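Local coordinates for RIM-binding protein, isoform F (Drosophila melanogaster, PDB 6Q9M) that probably helps couple synaptic vesicle recruitment to release sites at the active zone, and is represented here by its central fibronectin type III array, at residues Y42-D47 with I75-V80. Residues are numbered along the deposited sequence; the frame is centred on the assembly and turned at random.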
# COMPACT_ATOMS: atom_id res chain seq x y z
N TYR A 42 -11.96 -5.69 19.89
CA TYR A 42 -11.43 -6.25 18.66
C TYR A 42 -12.53 -6.39 17.62
O TYR A 42 -13.69 -6.66 17.94
CB TYR A 42 -10.79 -7.63 18.91
CG TYR A 42 -9.67 -7.66 19.90
CD1 TYR A 42 -9.91 -7.88 21.26
CD2 TYR A 42 -8.37 -7.49 19.49
CE1 TYR A 42 -8.87 -7.91 22.17
CE2 TYR A 42 -7.32 -7.54 20.39
CZ TYR A 42 -7.57 -7.74 21.73
OH TYR A 42 -6.51 -7.75 22.60
N HIS A 43 -12.14 -6.21 16.36
CA HIS A 43 -13.01 -6.36 15.20
C HIS A 43 -12.44 -7.47 14.33
O HIS A 43 -11.29 -7.38 13.88
CB HIS A 43 -13.09 -5.06 14.40
CG HIS A 43 -14.04 -4.05 14.96
ND1 HIS A 43 -14.80 -4.28 16.08
CD2 HIS A 43 -14.35 -2.80 14.54
CE1 HIS A 43 -15.54 -3.22 16.34
NE2 HIS A 43 -15.29 -2.31 15.42
N VAL A 44 -13.23 -8.51 14.09
CA VAL A 44 -12.80 -9.63 13.26
C VAL A 44 -13.43 -9.48 11.89
O VAL A 44 -14.66 -9.33 11.77
CB VAL A 44 -13.18 -10.97 13.89
CG1 VAL A 44 -12.58 -12.11 13.09
CG2 VAL A 44 -12.69 -11.01 15.33
N TYR A 45 -12.60 -9.49 10.85
CA TYR A 45 -13.04 -9.35 9.47
C TYR A 45 -12.75 -10.61 8.68
O TYR A 45 -11.76 -11.31 8.93
CB TYR A 45 -12.35 -8.18 8.78
CG TYR A 45 -12.70 -6.84 9.36
CD1 TYR A 45 -12.11 -6.39 10.54
CD2 TYR A 45 -13.63 -6.01 8.74
CE1 TYR A 45 -12.43 -5.18 11.08
CE2 TYR A 45 -13.95 -4.79 9.28
CZ TYR A 45 -13.34 -4.37 10.45
OH TYR A 45 -13.64 -3.15 11.00
N VAL A 46 -13.62 -10.89 7.71
CA VAL A 46 -13.40 -11.95 6.73
C VAL A 46 -13.63 -11.34 5.35
O VAL A 46 -14.72 -10.80 5.09
CB VAL A 46 -14.32 -13.16 6.97
CG1 VAL A 46 -14.15 -14.19 5.88
CG2 VAL A 46 -14.03 -13.79 8.33
N ASP A 47 -12.61 -11.39 4.50
CA ASP A 47 -12.61 -10.72 3.20
C ASP A 47 -13.17 -9.31 3.31
O ASP A 47 -14.00 -8.88 2.51
CB ASP A 47 -13.36 -11.52 2.15
CG ASP A 47 -13.02 -13.01 2.19
OD1 ASP A 47 -11.88 -13.34 2.55
OD2 ASP A 47 -13.90 -13.84 1.86
N ILE A 75 -8.56 -13.53 6.69
CA ILE A 75 -9.08 -13.16 8.00
C ILE A 75 -8.13 -12.18 8.65
O ILE A 75 -6.90 -12.33 8.56
CB ILE A 75 -9.30 -14.41 8.86
CG1 ILE A 75 -10.25 -15.32 8.07
CG2 ILE A 75 -9.81 -14.01 10.27
CD1 ILE A 75 -10.74 -16.53 8.78
N SER A 76 -8.69 -11.19 9.33
CA SER A 76 -7.88 -10.14 9.92
C SER A 76 -8.56 -9.67 11.19
O SER A 76 -9.78 -9.79 11.33
CB SER A 76 -7.68 -9.00 8.91
OG SER A 76 -8.87 -8.24 8.83
N VAL A 77 -7.77 -9.15 12.13
CA VAL A 77 -8.29 -8.63 13.39
C VAL A 77 -7.75 -7.23 13.63
O VAL A 77 -6.55 -6.96 13.45
CB VAL A 77 -7.92 -9.55 14.58
CG1 VAL A 77 -8.55 -9.03 15.87
CG2 VAL A 77 -8.36 -11.00 14.31
N ARG A 78 -8.64 -6.34 14.05
CA ARG A 78 -8.31 -4.94 14.27
C ARG A 78 -8.53 -4.58 15.72
O ARG A 78 -9.56 -4.93 16.31
CB ARG A 78 -9.16 -4.03 13.39
CG ARG A 78 -8.91 -4.19 11.92
CD ARG A 78 -9.51 -3.03 11.14
NE ARG A 78 -9.99 -3.50 9.85
CZ ARG A 78 -10.60 -2.75 8.95
NH1 ARG A 78 -10.81 -1.46 9.19
NH2 ARG A 78 -11.00 -3.30 7.81
N SER A 79 -7.56 -3.86 16.28
CA SER A 79 -7.72 -3.24 17.59
C SER A 79 -8.62 -2.02 17.45
O SER A 79 -8.48 -1.24 16.52
CB SER A 79 -6.36 -2.80 18.14
OG SER A 79 -5.57 -3.89 18.54
N VAL A 80 -9.53 -1.85 18.40
CA VAL A 80 -10.40 -0.68 18.43
C VAL A 80 -10.16 0.04 19.74
O VAL A 80 -10.13 -0.59 20.81
CB VAL A 80 -11.88 -1.06 18.28
CG1 VAL A 80 -12.73 0.19 18.20
CG2 VAL A 80 -12.09 -1.91 17.03
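I75 lies beside V46, both side chains pointing the same way, with I75 CG1 4.1 Å from V46 CG2. At the next pair S76 and Y45 exchange two backbone hydrogen bonds, the one from Y45 N to S76 O almost straight at 179°. V77 returns to the face of I75 and sets CG1 3.9 Å from CD2 of Y42. R78 and H43 likewise exchange two backbone hydrogen bonds. A bend at chi3 (-146°) sets R78 NE 3.2 Å from Y45 CE1; the guanidinium lies flat over one face of that ring, the planes 16° apart, with R78 CZ 3.9 Å from the ring centroid in a cation-pi stack. OD2 of D89 forms a salt bridge with R78 NE and a hydrogen bond with S76 OG. An alanine in place of Y45 would probably leave the guanidinium without the ring it lies on and freer to swing. CG2 of V80 sits over one face of the H43 imidazole, 3.4 Å from the ring centroid, in a CH-pi contact. These central strands of a fibronectin type III sheet run antiparallel between strands 49-55 and 93-96, and the face carrying Y42, V44 and I75 packs against strand 23-29 of the opposing layer.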